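Local coordinates for protein torso (Bombyx mori, PDB 5AOQ) that is a receptor tyrosine kinase that binds prothoracicotropic hormone through its extracellular domain and signals through the MAPK pathway to help initiate metamorphosis, at residues A[155-167]-A[171-183]. Sequence-based numbering, arbitrary orientation.
With NAG (2-acetamido-2-deoxy-beta-D-glucopyranose), chain E; NAG (2-acetamido-2-deoxy-beta-D-glucopyranose), chain B.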
loop_
_atom_site.group_PDB
_atom_site.type_symbol
_atom_site.label_atom_id
_atom_site.label_comp_id
_atom_site.label_asym_id
_atom_site.label_seq_id
_atom_site.Cartn_x
_atom_site.Cartn_y
_atom_site.Cartn_z
ATOM N N TYR A 155 2.463 -2.536 -35.169
ATOM C CA TYR A 155 1.337 -2.463 -34.247
ATOM C C TYR A 155 1.515 -3.469 -33.109
ATOM O O TYR A 155 0.804 -3.415 -32.106
ATOM C CB TYR A 155 0.022 -2.725 -34.988
ATOM C CG TYR A 155 -1.214 -2.246 -34.257
ATOM C CD1 TYR A 155 -1.657 -0.935 -34.393
ATOM C CD2 TYR A 155 -1.940 -3.099 -33.436
ATOM C CE1 TYR A 155 -2.785 -0.488 -33.733
ATOM C CE2 TYR A 155 -3.071 -2.659 -32.770
ATOM C CZ TYR A 155 -3.487 -1.353 -32.923
ATOM O OH TYR A 155 -4.612 -0.909 -32.263
ATOM N N ASN A 156 2.467 -4.386 -33.273
ATOM C CA ASN A 156 2.741 -5.406 -32.262
ATOM C C ASN A 156 4.192 -5.881 -32.269
ATOM O O ASN A 156 4.666 -6.424 -33.262
ATOM C CB ASN A 156 1.817 -6.607 -32.471
ATOM C CG ASN A 156 1.789 -7.539 -31.273
ATOM O OD1 ASN A 156 2.829 -7.876 -30.708
ATOM N ND2 ASN A 156 0.594 -7.966 -30.885
ATOM N N VAL A 157 4.884 -5.701 -31.149
ATOM C CA VAL A 157 6.294 -6.069 -31.055
ATOM C C VAL A 157 6.471 -7.588 -31.008
ATOM O O VAL A 157 5.675 -8.294 -30.394
ATOM C CB VAL A 157 6.963 -5.438 -29.806
ATOM C CG1 VAL A 157 7.034 -3.924 -29.932
ATOM C CG2 VAL A 157 6.243 -5.849 -28.521
ATOM N N THR A 158 7.507 -8.080 -31.683
ATOM C CA THR A 158 7.807 -9.512 -31.728
ATOM C C THR A 158 9.117 -9.769 -30.994
ATOM O O THR A 158 10.135 -9.134 -31.273
ATOM C CB THR A 158 7.901 -10.043 -33.169
ATOM O OG1 THR A 158 8.882 -9.296 -33.900
ATOM C CG2 THR A 158 6.550 -9.934 -33.864
ATOM N N GLN A 159 9.078 -10.711 -30.059
ATOM C CA GLN A 159 10.136 -10.870 -29.069
ATOM C C GLN A 159 10.973 -12.125 -29.280
ATOM O O GLN A 159 10.436 -13.216 -29.476
ATOM C CB GLN A 159 9.523 -10.908 -27.668
ATOM C CG GLN A 159 8.362 -9.944 -27.477
ATOM C CD GLN A 159 7.701 -10.089 -26.124
ATOM O OE1 GLN A 159 8.134 -10.881 -25.288
ATOM N NE2 GLN A 159 6.634 -9.329 -25.905
ATOM N N GLU A 160 12.291 -11.954 -29.242
ATOM C CA GLU A 160 13.210 -13.083 -29.210
ATOM C C GLU A 160 13.822 -13.143 -27.817
ATOM O O GLU A 160 13.871 -12.137 -27.108
ATOM C CB GLU A 160 14.294 -12.953 -30.284
ATOM C CG GLU A 160 15.340 -11.884 -30.013
ATOM C CD GLU A 160 16.377 -11.793 -31.119
ATOM O OE1 GLU A 160 16.069 -12.199 -32.260
ATOM O OE2 GLU A 160 17.500 -11.320 -30.846
ATOM N N PHE A 161 14.286 -14.324 -27.433
ATOM C CA PHE A 161 14.790 -14.545 -26.085
ATOM C C PHE A 161 15.882 -15.602 -26.059
ATOM O O PHE A 161 15.892 -16.520 -26.880
ATOM C CB PHE A 161 13.637 -14.952 -25.171
ATOM C CG PHE A 161 12.662 -15.888 -25.821
ATOM C CD1 PHE A 161 12.869 -17.254 -25.794
ATOM C CD2 PHE A 161 11.545 -15.398 -26.476
ATOM C CE1 PHE A 161 11.976 -18.118 -26.398
ATOM C CE2 PHE A 161 10.652 -16.256 -27.085
ATOM C CZ PHE A 161 10.866 -17.617 -27.045
ATOM N N LYS A 162 16.800 -15.464 -25.107
ATOM C CA LYS A 162 17.880 -16.425 -24.927
ATOM C C LYS A 162 18.029 -16.761 -23.452
ATOM O O LYS A 162 17.738 -15.932 -22.588
ATOM C CB LYS A 162 19.197 -15.879 -25.480
ATOM C CG LYS A 162 19.218 -15.721 -26.991
ATOM C CD LYS A 162 20.546 -15.152 -27.465
ATOM C CE LYS A 162 20.624 -15.107 -28.982
ATOM N NZ LYS A 162 21.883 -14.470 -29.461
ATOM N N TYR A 163 18.482 -17.980 -23.172
ATOM C CA TYR A 163 18.646 -18.441 -21.800
ATOM C C TYR A 163 20.053 -18.956 -21.561
ATOM O O TYR A 163 20.721 -19.429 -22.481
ATOM C CB TYR A 163 17.632 -19.538 -21.487
ATOM C CG TYR A 163 16.222 -19.147 -21.846
ATOM C CD1 TYR A 163 15.424 -18.452 -20.949
ATOM C CD2 TYR A 163 15.692 -19.461 -23.088
ATOM C CE1 TYR A 163 14.137 -18.088 -21.277
ATOM C CE2 TYR A 163 14.407 -19.102 -23.425
ATOM C CZ TYR A 163 13.634 -18.415 -22.517
ATOM O OH TYR A 163 12.350 -18.052 -22.849
ATOM N N ILE A 164 20.493 -18.857 -20.312
ATOM C CA ILE A 164 21.784 -19.384 -19.908
ATOM C C ILE A 164 21.645 -20.042 -18.544
ATOM O O ILE A 164 21.186 -19.421 -17.579
ATOM C CB ILE A 164 22.860 -18.278 -19.863
ATOM C CG1 ILE A 164 23.027 -17.658 -21.254
ATOM C CG2 ILE A 164 24.188 -18.842 -19.359
ATOM C CD1 ILE A 164 24.004 -16.502 -21.321
ATOM N N ILE A 165 22.027 -21.312 -18.482
ATOM C CA ILE A 165 22.034 -22.056 -17.233
ATOM C C ILE A 165 23.375 -21.870 -16.536
ATOM O O ILE A 165 24.418 -21.803 -17.188
ATOM C CB ILE A 165 21.756 -23.559 -17.461
ATOM C CG1 ILE A 165 21.644 -24.281 -16.118
ATOM C CG2 ILE A 165 22.840 -24.194 -18.334
ATOM C CD1 ILE A 165 21.116 -25.700 -16.220
ATOM N N LEU A 166 23.334 -21.780 -15.212
ATOM C CA LEU A 166 24.526 -21.539 -14.406
ATOM C C LEU A 166 24.578 -22.510 -13.235
ATOM O O LEU A 166 23.547 -22.848 -12.650
ATOM C CB LEU A 166 24.560 -20.095 -13.903
ATOM C CG LEU A 166 24.474 -19.019 -14.988
ATOM C CD1 LEU A 166 24.263 -17.648 -14.366
ATOM C CD2 LEU A 166 25.723 -19.027 -15.857
ATOM N N GLY A 167 25.790 -22.942 -12.898
ATOM C CA GLY A 167 26.006 -23.939 -11.867
ATOM C C GLY A 167 26.631 -23.353 -10.615
ATOM O O GLY A 167 27.679 -22.709 -10.661
ATOM N N TYR A 171 21.626 -25.566 -9.656
ATOM C CA TYR A 171 21.678 -24.838 -10.927
ATOM C C TYR A 171 20.573 -23.786 -11.050
ATOM O O TYR A 171 19.477 -23.958 -10.513
ATOM C CB TYR A 171 21.618 -25.816 -12.104
ATOM C CG TYR A 171 22.983 -26.304 -12.555
ATOM C CD1 TYR A 171 23.860 -26.912 -11.670
ATOM C CD2 TYR A 171 23.399 -26.136 -13.866
ATOM C CE1 TYR A 171 25.108 -27.344 -12.084
ATOM C CE2 TYR A 171 24.639 -26.568 -14.289
ATOM C CZ TYR A 171 25.491 -27.172 -13.393
ATOM O OH TYR A 171 26.729 -27.604 -13.809
ATOM N N THR A 172 20.878 -22.701 -11.761
ATOM C CA THR A 172 19.940 -21.590 -11.945
ATOM C C THR A 172 19.931 -21.076 -13.387
ATOM O O THR A 172 20.967 -21.040 -14.050
ATOM C CB THR A 172 20.273 -20.413 -11.003
ATOM O OG1 THR A 172 20.317 -20.875 -9.648
ATOM C CG2 THR A 172 19.229 -19.304 -11.125
ATOM N N ILE A 173 18.750 -20.673 -13.852
ATOM C CA ILE A 173 18.557 -20.190 -15.219
ATOM C C ILE A 173 18.368 -18.676 -15.278
ATOM O O ILE A 173 17.513 -18.121 -14.585
ATOM C CB ILE A 173 17.323 -20.848 -15.882
ATOM C CG1 ILE A 173 17.387 -22.375 -15.764
ATOM C CG2 ILE A 173 17.205 -20.423 -17.345
ATOM C CD1 ILE A 173 18.551 -23.004 -16.491
ATOM N N ASN A 174 19.175 -18.019 -16.109
ATOM C CA ASN A 174 18.998 -16.596 -16.404
ATOM C C ASN A 174 18.540 -16.412 -17.848
ATOM O O ASN A 174 19.107 -17.009 -18.764
ATOM C CB ASN A 174 20.296 -15.821 -16.162
ATOM C CG ASN A 174 20.566 -15.569 -14.687
ATOM O OD1 ASN A 174 19.649 -15.562 -13.865
ATOM N ND2 ASN A 174 21.831 -15.355 -14.348
ATOM N N GLY A 175 17.512 -15.590 -18.043
ATOM C CA GLY A 175 16.912 -15.407 -19.355
ATOM C C GLY A 175 16.876 -13.957 -19.802
ATOM O O GLY A 175 16.346 -13.094 -19.103
ATOM N N LYS A 176 17.438 -13.699 -20.982
ATOM C CA LYS A 176 17.476 -12.356 -21.553
ATOM C C LYS A 176 16.502 -12.234 -22.721
ATOM O O LYS A 176 16.417 -13.128 -23.566
ATOM C CB LYS A 176 18.895 -12.008 -22.006
ATOM C CG LYS A 176 19.054 -10.574 -22.494
ATOM C CD LYS A 176 20.502 -10.240 -22.832
ATOM C CE LYS A 176 21.380 -10.185 -21.589
ATOM N NZ LYS A 176 22.769 -9.755 -21.904
ATOM N N PHE A 177 15.779 -11.118 -22.761
ATOM C CA PHE A 177 14.702 -10.904 -23.726
ATOM C C PHE A 177 14.932 -9.639 -24.543
ATOM O O PHE A 177 15.396 -8.624 -24.017
ATOM C CB PHE A 177 13.354 -10.816 -23.006
ATOM C CG PHE A 177 12.979 -12.065 -22.260
ATOM C CD1 PHE A 177 13.643 -12.418 -21.095
ATOM C CD2 PHE A 177 11.956 -12.879 -22.713
ATOM C CE1 PHE A 177 13.301 -13.563 -20.407
ATOM C CE2 PHE A 177 11.608 -14.026 -22.026
ATOM C CZ PHE A 177 12.283 -14.368 -20.871
ATOM N N VAL A 178 14.598 -9.708 -25.830
ATOM C CA VAL A 178 14.759 -8.581 -26.744
ATOM C C VAL A 178 13.622 -8.589 -27.767
ATOM O O VAL A 178 13.055 -9.641 -28.062
ATOM C CB VAL A 178 16.125 -8.631 -27.472
ATOM C CG1 VAL A 178 16.268 -7.480 -28.462
ATOM C CG2 VAL A 178 17.271 -8.607 -26.469
ATOM N N TRP A 179 13.287 -7.418 -28.302
ATOM C CA TRP A 179 12.257 -7.317 -29.333
ATOM C C TRP A 179 12.536 -6.167 -30.297
ATOM O O TRP A 179 13.271 -5.236 -29.969
ATOM C CB TRP A 179 10.881 -7.150 -28.686
ATOM C CG TRP A 179 10.764 -5.944 -27.801
ATOM C CD1 TRP A 179 10.187 -4.747 -28.116
ATOM C CD2 TRP A 179 11.233 -5.820 -26.452
ATOM N NE1 TRP A 179 10.267 -3.888 -27.046
ATOM C CE2 TRP A 179 10.905 -4.522 -26.013
ATOM C CE3 TRP A 179 11.898 -6.680 -25.573
ATOM C CZ2 TRP A 179 11.219 -4.065 -24.735
ATOM C CZ3 TRP A 179 12.211 -6.222 -24.305
ATOM C CH2 TRP A 179 11.872 -4.927 -23.900
ATOM N N ASN A 180 11.944 -6.238 -31.487
ATOM C CA ASN A 180 12.182 -5.232 -32.518
ATOM C C ASN A 180 11.450 -3.925 -32.252
ATOM O O ASN A 180 10.413 -3.900 -31.589
ATOM C CB ASN A 180 11.793 -5.773 -33.900
ATOM C CG ASN A 180 10.307 -6.091 -34.028
ATOM O OD1 ASN A 180 9.635 -6.392 -33.041
ATOM N ND2 ASN A 180 9.795 -6.028 -35.263
ATOM N N THR A 181 12.016 -2.843 -32.778
ATOM C CA THR A 181 11.475 -1.503 -32.600
ATOM C C THR A 181 10.948 -0.966 -33.922
ATOM O O THR A 181 11.397 -1.373 -34.993
ATOM C CB THR A 181 12.538 -0.532 -32.053
ATOM O OG1 THR A 181 13.532 -0.290 -33.056
ATOM C CG2 THR A 181 13.201 -1.103 -30.808
ATOM N N THR A 182 9.991 -0.050 -33.837
ATOM C CA THR A 182 9.434 0.591 -35.021
ATOM C C THR A 182 10.439 1.559 -35.629
ATOM O O THR A 182 11.571 1.672 -35.160
ATOM C CB THR A 182 8.129 1.350 -34.700
ATOM O OG1 THR A 182 7.742 2.135 -35.835
ATOM C CG2 THR A 182 8.305 2.268 -33.492
ATOM N N GLY A 183 10.017 2.255 -36.678
ATOM C CA GLY A 183 10.879 3.206 -37.354
ATOM C C GLY A 183 11.182 4.419 -36.496
ATOM O O GLY A 183 12.250 5.020 -36.612
HETATM C C1 NAG E . 8.422 -6.336 -35.593
HETATM C C2 NAG E . 7.460 -5.162 -35.778
HETATM C C3 NAG E . 6.057 -5.672 -36.112
HETATM C C4 NAG E . 6.086 -6.677 -37.261
HETATM C C5 NAG E . 7.155 -7.744 -37.032
HETATM C C6 NAG E . 7.358 -8.652 -38.225
HETATM C C7 NAG E . 7.943 -3.106 -34.507
HETATM C C8 NAG E . 7.792 -2.407 -33.188
HETATM N N2 NAG E . 7.419 -4.333 -34.576
HETATM O O3 NAG E . 5.224 -4.570 -36.455
HETATM O O4 NAG E . 4.831 -7.346 -37.328
HETATM O O5 NAG E . 8.420 -7.126 -36.765
HETATM O O6 NAG E . 6.547 -8.274 -39.329
HETATM O O7 NAG E . 8.522 -2.587 -35.453
HETATM C C1 NAG B . 3.927 -6.812 -38.316
HETATM C C2 NAG B . 3.164 -7.965 -38.950
HETATM C C3 NAG B . 2.232 -7.436 -40.032
HETATM C C4 NAG B . 1.315 -6.363 -39.458
HETATM C C5 NAG B . 2.121 -5.285 -38.730
HETATM C C6 NAG B . 1.243 -4.310 -37.979
HETATM C C7 NAG B . 3.796 -10.273 -39.517
HETATM C C8 NAG B . 4.849 -11.159 -40.112
HETATM N N2 NAG B . 4.072 -8.964 -39.495
HETATM O O3 NAG B . 1.457 -8.506 -40.560
HETATM O O4 NAG B . 0.572 -5.753 -40.507
HETATM O O5 NAG B . 3.001 -5.877 -37.760
HETATM O O6 NAG B . 2.014 -3.314 -37.319
HETATM O O7 NAG B . 2.741 -10.723 -39.076
#
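The F177 ring meets the stem of F161 obliquely, with CD2 of F177 3.6 Å from CB of F161, while CZ of F177 reaches CE1 of Y163 at 4.2 Å. The Y163 ring also leans against its cross-strand partner G175, with CD1 of Y163 3.7 Å from CA of G175. Y239 meets the F177 ring edge-to-face from strand 233-240, so an alanine in place of F177 would probably leave F161, Y163 and Y239 without their common neighbour and open a gap between the sheets. On the same face, I165 holds CG1 anti to its backbone N (chi1 -175°), which brings that branch within 3.4 Å of CD1 of I173. At the other end, V157 lies alongside W179, whose indole meets F189 edge-to-face. Strands 159-167 and 171-179 form an antiparallel beta hairpin of the second FN3 domain, which takes part in binding the PTTH dimer; 171-179 also pairs with 212-218, and the aromatic face packs on the second sheet of the sandwich. Eight backbone hydrogen bonds, from the E160-V178 pair to L166-T172, hold the ladder. Near the turn, CA of G167 sits over the face of the Y171 ring in a CH-pi contact, 3.5 Å from its centroid. K162 and K176 share the opposite face with E160 and V178. Beyond the ladder, OD1 of the glycosylated N180 accepts a nearly straight bond from the backbone N of T158 (3.0 Å, 168° at the hydrogen) and a weak one from OG1 of T158, while ND2 of N180 carries the N-acetylglucosamine.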